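Local coordinates for protein putative tryptophan halogenase (Xanthomonas campestris pv. campestris, PDB 6Y1W) that is probably a flavin-dependent halogenase, expected to use reduced FAD and oxygen to halogenate an aromatic substrate, at residues 343-356 with 384-396. Numbering follows the deposited sequence.
Sequences LEPIESTNIHLIQR and EIAHIRDFVILHY
Glu347 meets His395 where the loop leading into helix 350-363 runs over the long helix 371-397, in a pair of nearly antiparallel helices within the tryptophan-halogenase fold. From CB, the Glu347 chain is bent at its second torsion (chi2 -75°), which turns the carboxylate toward the imidazole. Its CG lies beside the ring, 3.8 Å from His395 NE2, and also nears Phe391 CD2. CD approaches Phe391 CE2, and OE2 then accepts the hydrogen bond from His395 NE2 at 2.6 Å. OE2 sits close to the ring plane and offers its anti lone pair, and carboxylate and imidazole are nearly coplanar. His106 ND1 also bonds OE2, while His395 ND1 holds Gln452 OE1, so both ring nitrogens are engaged and the imidazole's rotation is set. Glu347 belongs to a predicted L-tryptophan site, and His395 probably positions it close to the predicted active-site Lys89.

Ile346 lays CD1 on His395 CB at 3.5 Å and its CG2 on Val392. Further along, Leu343 CD1 reaches Ile385 CD1 and Ile388 CG2, while Leu353 CD2 packs against Ile388 CD1 at 3.7 Å. Polar pairs close both ends of this apolar seam. Tyr396 OH donates to Glu344 OE1 at 2.5 Å, an oxygen shared with Trp273 NE1. At the far end Arg356 grips Glu384 side-on, NE to OE1 and NH2 to OE2, both 3.0 Å; a water donates to OE1 and reaches His352 NE2, whose ring is held at ND1 by Ser65 OG.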
ATOM      1  N   LEU A 343       3.704  22.738   0.801  1.00 15.67           N
ATOM      2  CA  LEU A 343       2.849  22.721   1.983  1.00 16.03           C
ATOM      3  C   LEU A 343       3.648  23.260   3.154  1.00 14.80           C
ATOM      4  O   LEU A 343       4.848  23.007   3.262  1.00 14.38           O
ATOM      5  CB  LEU A 343       2.360  21.316   2.305  1.00 17.24           C
ATOM      6  CG  LEU A 343       1.324  20.794   1.308  1.00 13.00           C
ATOM      7  CD1 LEU A 343       1.088  19.319   1.497  1.00 14.08           C
ATOM      8  CD2 LEU A 343      -0.007  21.553   1.590  1.00 16.86           C
ATOM      9  N   GLU A 344       2.975  23.987   4.053  1.00 13.45           N
ATOM     10  CA  GLU A 344       3.661  24.529   5.223  1.00 13.48           C
ATOM     11  C   GLU A 344       4.282  23.425   6.096  1.00 15.38           C
ATOM     12  O   GLU A 344       3.859  22.262   6.052  1.00 15.78           O
ATOM     13  CB  GLU A 344       2.659  25.338   6.047  1.00 13.34           C
ATOM     14  CG  GLU A 344       1.653  24.461   6.771  1.00 17.79           C
ATOM     15  CD  GLU A 344       0.439  25.262   7.203  1.00 17.34           C
ATOM     16  OE1 GLU A 344       0.486  25.896   8.296  1.00 16.26           O
ATOM     17  OE2 GLU A 344      -0.529  25.307   6.417  1.00 16.62           O
ATOM     18  N   PRO A 345       5.323  23.771   6.910  1.00 15.78           N
ATOM     19  CA  PRO A 345       6.101  22.713   7.598  1.00 12.98           C
ATOM     20  C   PRO A 345       5.476  22.178   8.868  1.00 12.58           C
ATOM     21  O   PRO A 345       6.193  21.760   9.795  1.00 15.20           O
ATOM     22  CB  PRO A 345       7.438  23.412   7.903  1.00 11.28           C
ATOM     23  CG  PRO A 345       7.048  24.846   8.108  1.00 14.90           C
ATOM     24  CD  PRO A 345       5.971  25.088   7.027  1.00 14.50           C
ATOM     25  N   ILE A 346       4.140  22.142   8.906  1.00 13.98           N
ATOM     26  CA  ILE A 346       3.441  21.739  10.120  1.00 13.29           C
ATOM     27  C   ILE A 346       3.676  20.273  10.456  1.00 15.11           C
ATOM     28  O   ILE A 346       3.631  19.895  11.631  1.00 15.14           O
ATOM     29  CB  ILE A 346       1.947  22.055   9.961  1.00 13.63           C
ATOM     30  CG1 ILE A 346       1.183  21.801  11.250  1.00 15.41           C
ATOM     31  CG2 ILE A 346       1.306  21.168   8.866  1.00 13.82           C
ATOM     32  CD1 ILE A 346      -0.292  22.249  11.137  1.00 21.46           C
ATOM     33  N   GLU A 347       3.946  19.424   9.453  1.00 11.80           N
ATOM     34  CA  GLU A 347       4.281  18.024   9.678  1.00 11.33           C
ATOM     35  C   GLU A 347       5.641  17.671   9.075  1.00 12.93           C
ATOM     36  O   GLU A 347       5.904  16.506   8.779  1.00 14.93           O
ATOM     37  CB  GLU A 347       3.197  17.085   9.114  1.00 15.73           C
ATOM     38  CG  GLU A 347       1.927  17.025   9.989  1.00 14.22           C
ATOM     39  CD  GLU A 347       2.104  16.213  11.269  1.00 12.58           C
ATOM     40  OE1 GLU A 347       3.124  15.486  11.410  1.00 13.37           O
ATOM     41  OE2 GLU A 347       1.199  16.310  12.185  1.00 13.64           O
ATOM     42  N   SER A 348       6.523  18.662   8.894  1.00 12.50           N
ATOM     43  CA  SER A 348       7.922  18.424   8.516  1.00 12.24           C
ATOM     44  C   SER A 348       8.035  17.562   7.260  1.00 14.44           C
ATOM     45  O   SER A 348       8.786  16.588   7.226  1.00 15.27           O
ATOM     46  CB  SER A 348       8.746  17.785   9.659  1.00 16.37           C
ATOM     47  OG  SER A 348       8.451  18.340  10.966  1.00 15.08           O
ATOM     48  N   THR A 349       7.325  17.950   6.204  1.00 12.55           N
ATOM     49  CA  THR A 349       7.274  17.154   4.976  1.00 12.71           C
ATOM     50  C   THR A 349       8.134  17.714   3.832  1.00 14.18           C
ATOM     51  O   THR A 349       8.210  17.057   2.792  1.00 14.27           O
ATOM     52  CB  THR A 349       5.830  16.995   4.479  1.00 12.93           C
ATOM     53  OG1 THR A 349       5.144  18.266   4.472  1.00 14.72           O
ATOM     54  CG2 THR A 349       5.052  15.999   5.336  1.00 11.96           C
ATOM     55  N   ASN A 350       8.810  18.862   3.977  1.00 15.32           N
ATOM     56  CA  ASN A 350       9.496  19.475   2.821  1.00 14.80           C
ATOM     57  C   ASN A 350      10.593  18.568   2.254  1.00 16.73           C
ATOM     58  O   ASN A 350      10.614  18.239   1.054  1.00 15.50           O
ATOM     59  CB  ASN A 350      10.107  20.827   3.238  1.00 14.92           C
ATOM     60  CG  ASN A 350      11.033  21.407   2.166  1.00 25.38           C
ATOM     61  OD1 ASN A 350      10.568  21.646   1.057  1.00 28.27           O
ATOM     62  ND2 ASN A 350      12.335  21.637   2.478  1.00 19.32           N
ATOM     63  N   ILE A 351      11.545  18.170   3.105  1.00 13.04           N
ATOM     64  CA  ILE A 351      12.633  17.323   2.618  1.00 15.53           C
ATOM     65  C   ILE A 351      12.127  15.963   2.156  1.00 15.16           C
ATOM     66  O   ILE A 351      12.636  15.408   1.170  1.00 14.85           O
ATOM     67  CB  ILE A 351      13.727  17.249   3.700  1.00 11.83           C
ATOM     68  CG1 ILE A 351      14.563  18.527   3.599  1.00 15.63           C
ATOM     69  CG2 ILE A 351      14.635  15.997   3.514  1.00 14.19           C
ATOM     70  CD1 ILE A 351      15.569  18.687   4.742  1.00 17.77           C
ATOM     71  N   HIS A 352      11.095  15.433   2.808  1.00 12.99           N
ATOM     72  CA  HIS A 352      10.492  14.170   2.394  1.00 13.16           C
ATOM     73  C   HIS A 352       9.960  14.253   0.972  1.00 14.86           C
ATOM     74  O   HIS A 352      10.114  13.312   0.180  1.00 14.44           O
ATOM     75  CB  HIS A 352       9.375  13.824   3.373  1.00 14.90           C
ATOM     76  CG  HIS A 352       8.491  12.724   2.885  1.00 12.56           C
ATOM     77  ND1 HIS A 352       8.797  11.392   3.065  1.00 13.38           N
ATOM     78  CD2 HIS A 352       7.303  12.760   2.238  1.00 14.79           C
ATOM     79  CE1 HIS A 352       7.829  10.647   2.548  1.00 13.75           C
ATOM     80  NE2 HIS A 352       6.906  11.458   2.048  1.00 14.34           N
ATOM     81  N   LEU A 353       9.303  15.367   0.634  1.00 12.86           N
ATOM     82  CA  LEU A 353       8.742  15.470  -0.701  1.00 11.42           C
ATOM     83  C   LEU A 353       9.825  15.587  -1.756  1.00 14.10           C
ATOM     84  O   LEU A 353       9.636  15.090  -2.861  1.00 15.47           O
ATOM     85  CB  LEU A 353       7.779  16.652  -0.790  1.00 14.44           C
ATOM     86  CG  LEU A 353       6.445  16.310  -0.112  1.00 15.08           C
ATOM     87  CD1 LEU A 353       5.679  17.604   0.175  1.00 16.62           C
ATOM     88  CD2 LEU A 353       5.591  15.321  -0.908  1.00 16.36           C
ATOM     89  N   ILE A 354      10.959  16.219  -1.430  1.00 13.58           N
ATOM     90  CA  ILE A 354      12.116  16.179  -2.332  1.00 11.75           C
ATOM     91  C   ILE A 354      12.583  14.743  -2.517  1.00 12.44           C
ATOM     92  O   ILE A 354      12.795  14.269  -3.644  1.00 13.63           O
ATOM     93  CB  ILE A 354      13.250  17.066  -1.786  1.00 14.17           C
ATOM     94  CG1 ILE A 354      12.825  18.542  -1.821  1.00 14.09           C
ATOM     95  CG2 ILE A 354      14.494  16.888  -2.687  1.00 13.07           C
ATOM     96  CD1 ILE A 354      13.778  19.468  -1.007  1.00 16.66           C
ATOM     97  N   GLN A 355      12.786  14.032  -1.399  1.00 12.33           N
ATOM     98  CA  GLN A 355      13.268  12.659  -1.459  1.00 13.27           C
ATOM     99  C   GLN A 355      12.331  11.787  -2.276  1.00 15.18           C
ATOM    100  O   GLN A 355      12.787  10.981  -3.100  1.00 14.78           O
ATOM    101  CB  GLN A 355      13.395  12.090  -0.050  1.00 17.64           C
ATOM    102  CG  GLN A 355      13.515  10.572  -0.035  1.00 15.43           C
ATOM    103  CD  GLN A 355      13.722  10.037   1.372  1.00 16.80           C
ATOM    104  OE1 GLN A 355      14.139  10.788   2.292  1.00 17.64           O
ATOM    105  NE2 GLN A 355      13.492   8.731   1.552  1.00 21.37           N
ATOM    106  N   ARG A 356      11.006  11.931  -2.071  1.00 14.19           N
ATOM    107  CA  ARG A 356      10.082  11.093  -2.852  1.00 14.39           C
ATOM    108  C   ARG A 356      10.221  11.359  -4.346  1.00 15.44           C
ATOM    109  O   ARG A 356      10.186  10.427  -5.160  1.00 15.48           O
ATOM    110  CB  ARG A 356       8.626  11.330  -2.433  1.00 16.91           C
ATOM    111  CG  ARG A 356       8.312  10.856  -1.020  1.00 15.52           C
ATOM    112  CD  ARG A 356       8.483   9.327  -0.857  1.00 18.27           C
ATOM    113  NE  ARG A 356       7.670   8.649  -1.854  1.00 22.75           N
ATOM    114  CZ  ARG A 356       8.087   7.640  -2.612  1.00 25.85           C
ATOM    115  NH1 ARG A 356       9.334   7.179  -2.500  1.00 26.02           N
ATOM    116  NH2 ARG A 356       7.247   7.102  -3.500  1.00 25.62           N
ATOM    117  N   GLU A 384       0.185  11.009  -3.789  1.00 15.70           N
ATOM    118  CA  GLU A 384       0.911  11.157  -2.532  1.00 16.16           C
ATOM    119  C   GLU A 384       0.731  12.548  -1.937  1.00 18.46           C
ATOM    120  O   GLU A 384       0.551  12.679  -0.718  1.00 18.38           O
ATOM    121  CB  GLU A 384       2.397  10.852  -2.741  1.00 17.32           C
ATOM    122  CG  GLU A 384       2.671   9.368  -2.888  1.00 16.75           C
ATOM    123  CD  GLU A 384       4.170   9.114  -3.115  1.00 25.94           C
ATOM    124  OE1 GLU A 384       4.996   9.824  -2.502  1.00 27.84           O
ATOM    125  OE2 GLU A 384       4.514   8.204  -3.878  1.00 27.85           O
ATOM    126  N   ILE A 385       0.765  13.592  -2.771  1.00 18.80           N
ATOM    127  CA  ILE A 385       0.732  14.945  -2.215  1.00 18.90           C
ATOM    128  C   ILE A 385      -0.678  15.280  -1.733  1.00 20.86           C
ATOM    129  O   ILE A 385      -0.842  16.001  -0.736  1.00 21.37           O
ATOM    130  CB  ILE A 385       1.261  15.985  -3.225  1.00 20.79           C
ATOM    131  CG1 ILE A 385       1.455  17.337  -2.544  1.00 27.84           C
ATOM    132  CG2 ILE A 385       0.329  16.186  -4.442  1.00 22.99           C
ATOM    133  CD1 ILE A 385       2.310  17.252  -1.443  1.00 22.77           C
ATOM    134  N   ALA A 386      -1.699  14.778  -2.415  1.00 22.67           N
ATOM    135  CA  ALA A 386      -3.061  15.073  -1.995  1.00 24.09           C
ATOM    136  C   ALA A 386      -3.325  14.476  -0.629  1.00 19.90           C
ATOM    137  O   ALA A 386      -4.033  15.068   0.194  1.00 20.28           O
ATOM    138  CB  ALA A 386      -4.063  14.545  -3.015  1.00 23.92           C
ATOM    139  N   HIS A 387      -2.756  13.296  -0.367  1.00 17.51           N
ATOM    140  CA  HIS A 387      -2.895  12.686   0.948  1.00 16.79           C
ATOM    141  C   HIS A 387      -2.222  13.536   2.034  1.00 17.18           C
ATOM    142  O   HIS A 387      -2.761  13.704   3.141  1.00 19.04           O
ATOM    143  CB  HIS A 387      -2.289  11.293   0.945  1.00 21.41           C
ATOM    144  CG  HIS A 387      -1.931  10.850   2.305  1.00 26.93           C
ATOM    145  ND1 HIS A 387      -2.887  10.425   3.198  1.00 24.50           N
ATOM    146  CD2 HIS A 387      -0.750  10.859   2.978  1.00 22.73           C
ATOM    147  CE1 HIS A 387      -2.307  10.153   4.356  1.00 26.65           C
ATOM    148  NE2 HIS A 387      -1.016  10.402   4.247  1.00 19.95           N
ATOM    149  N   ILE A 388      -1.017  14.040   1.760  1.00 17.85           N
ATOM    150  CA  ILE A 388      -0.368  14.894   2.750  1.00 14.90           C
ATOM    151  C   ILE A 388      -1.145  16.197   2.928  1.00 14.85           C
ATOM    152  O   ILE A 388      -1.346  16.660   4.066  1.00 14.47           O
ATOM    153  CB  ILE A 388       1.099  15.131   2.346  1.00 14.54           C
ATOM    154  CG1 ILE A 388       1.860  13.801   2.405  1.00 16.81           C
ATOM    155  CG2 ILE A 388       1.790  16.060   3.264  1.00 16.77           C
ATOM    156  CD1 ILE A 388       3.271  13.887   1.651  1.00 17.37           C
ATOM    157  N   ARG A 389      -1.617  16.783   1.816  1.00 13.86           N
ATOM    158  CA  ARG A 389      -2.460  17.982   1.870  1.00 13.45           C
ATOM    159  C   ARG A 389      -3.619  17.778   2.833  1.00 14.67           C
ATOM    160  O   ARG A 389      -3.888  18.644   3.687  1.00 16.08           O
ATOM    161  CB  ARG A 389      -2.982  18.323   0.466  1.00 15.87           C
ATOM    162  CG  ARG A 389      -3.944  19.539   0.470  1.00 15.57           C
ATOM    163  CD  ARG A 389      -4.868  19.491  -0.724  1.00 18.49           C
ATOM    164  NE  ARG A 389      -5.749  18.341  -0.615  1.00 17.53           N
ATOM    165  CZ  ARG A 389      -6.402  17.812  -1.657  1.00 19.48           C
ATOM    166  NH1 ARG A 389      -6.248  18.390  -2.861  1.00 21.88           N
ATOM    167  NH2 ARG A 389      -7.211  16.743  -1.487  1.00 20.84           N
ATOM    168  N   ASP A 390      -4.307  16.622   2.724  1.00 16.13           N
ATOM    169  CA  ASP A 390      -5.484  16.390   3.563  1.00 16.78           C
ATOM    170  C   ASP A 390      -5.099  16.372   5.029  1.00 17.50           C
ATOM    171  O   ASP A 390      -5.863  16.835   5.889  1.00 16.18           O
ATOM    172  CB  ASP A 390      -6.173  15.076   3.187  1.00 15.32           C
ATOM    173  CG  ASP A 390      -6.986  15.179   1.896  1.00 16.81           C
ATOM    174  OD1 ASP A 390      -7.065  16.287   1.307  1.00 17.65           O
ATOM    175  OD2 ASP A 390      -7.491  14.103   1.467  1.00 21.25           O
ATOM    176  N   PHE A 391      -3.926  15.816   5.341  1.00 16.38           N
ATOM    177  CA  PHE A 391      -3.506  15.731   6.729  1.00 14.52           C
ATOM    178  C   PHE A 391      -3.154  17.112   7.287  1.00 13.94           C
ATOM    179  O   PHE A 391      -3.385  17.387   8.478  1.00 14.22           O
ATOM    180  CB  PHE A 391      -2.307  14.774   6.840  1.00 12.77           C
ATOM    181  CG  PHE A 391      -2.148  14.177   8.237  1.00 12.75           C
ATOM    182  CD1 PHE A 391      -2.803  12.999   8.569  1.00 14.52           C
ATOM    183  CD2 PHE A 391      -1.342  14.803   9.197  1.00 15.66           C
ATOM    184  CE1 PHE A 391      -2.664  12.453   9.860  1.00 19.65           C
ATOM    185  CE2 PHE A 391      -1.196  14.272  10.459  1.00 13.72           C
ATOM    186  CZ  PHE A 391      -1.849  13.093  10.803  1.00 14.32           C
ATOM    187  N   VAL A 392      -2.577  17.985   6.452  1.00 13.77           N
ATOM    188  CA  VAL A 392      -2.311  19.353   6.867  1.00 15.52           C
ATOM    189  C   VAL A 392      -3.624  20.080   7.108  1.00 13.33           C
ATOM    190  O   VAL A 392      -3.796  20.755   8.133  1.00 14.85           O
ATOM    191  CB  VAL A 392      -1.435  20.048   5.815  1.00 13.11           C
ATOM    192  CG1 VAL A 392      -1.304  21.579   6.088  1.00 14.24           C
ATOM    193  CG2 VAL A 392      -0.049  19.355   5.733  1.00 15.60           C
ATOM    194  N   ILE A 393      -4.598  19.887   6.205  1.00 15.92           N
ATOM    195  CA  ILE A 393      -5.917  20.503   6.403  1.00 14.43           C
ATOM    196  C   ILE A 393      -6.553  20.035   7.696  1.00 14.72           C
ATOM    197  O   ILE A 393      -7.167  20.833   8.436  1.00 15.85           O
ATOM    198  CB  ILE A 393      -6.831  20.193   5.211  1.00 12.45           C
ATOM    199  CG1 ILE A 393      -6.301  20.882   3.960  1.00 14.87           C
ATOM    200  CG2 ILE A 393      -8.241  20.747   5.470  1.00 14.71           C
ATOM    201  CD1 ILE A 393      -6.961  20.386   2.665  1.00 14.53           C
ATOM    202  N   LEU A 394      -6.396  18.745   8.012  1.00 12.06           N
ATOM    203  CA  LEU A 394      -6.933  18.209   9.252  1.00 13.19           C
ATOM    204  C   LEU A 394      -6.506  19.024  10.472  1.00 19.09           C
ATOM    205  O   LEU A 394      -7.316  19.275  11.375  1.00 14.52           O
ATOM    206  CB  LEU A 394      -6.474  16.760   9.383  1.00 13.73           C
ATOM    207  CG  LEU A 394      -6.713  16.118  10.727  1.00 15.14           C
ATOM    208  CD1 LEU A 394      -8.219  15.996  11.073  1.00 18.95           C
ATOM    209  CD2 LEU A 394      -6.070  14.747  10.744  1.00 17.63           C
ATOM    210  N   HIS A 395      -5.248  19.476  10.502  1.00 13.40           N
ATOM    211  CA  HIS A 395      -4.771  20.218  11.674  1.00 13.02           C
ATOM    212  C   HIS A 395      -5.556  21.510  11.898  1.00 12.78           C
ATOM    213  O   HIS A 395      -5.754  21.911  13.050  1.00 14.63           O
ATOM    214  CB  HIS A 395      -3.283  20.526  11.510  1.00 13.98           C
ATOM    215  CG  HIS A 395      -2.387  19.431  12.009  1.00 14.26           C
ATOM    216  ND1 HIS A 395      -2.395  19.023  13.332  1.00 13.96           N
ATOM    217  CD2 HIS A 395      -1.465  18.661  11.373  1.00 12.59           C
ATOM    218  CE1 HIS A 395      -1.503  18.053  13.493  1.00 15.59           C
ATOM    219  NE2 HIS A 395      -0.918  17.821  12.327  1.00 12.91           N
ATOM    220  N   TYR A 396      -5.980  22.176  10.823  1.00 13.62           N
ATOM    221  CA  TYR A 396      -6.712  23.432  10.941  1.00 13.40           C
ATOM    222  C   TYR A 396      -8.203  23.204  11.132  1.00 17.76           C
ATOM    223  O   TYR A 396      -8.855  24.003  11.820  1.00 14.56           O
ATOM    224  CB  TYR A 396      -6.492  24.300   9.695  1.00 13.50           C
ATOM    225  CG  TYR A 396      -5.125  24.933   9.677  1.00 13.99           C
ATOM    226  CD1 TYR A 396      -4.861  26.050  10.446  1.00 15.05           C
ATOM    227  CD2 TYR A 396      -4.093  24.418   8.876  1.00 13.94           C
ATOM    228  CE1 TYR A 396      -3.616  26.670  10.435  1.00 15.87           C
ATOM    229  CE2 TYR A 396      -2.832  25.036   8.882  1.00 14.64           C
ATOM    230  CZ  TYR A 396      -2.618  26.162   9.654  1.00 17.87           C
ATOM    231  OH  TYR A 396      -1.412  26.813   9.674  1.00 14.68           O
TER
HETATM  232  O   HOH W   1       4.616  10.502   0.452  1.00 17.32           O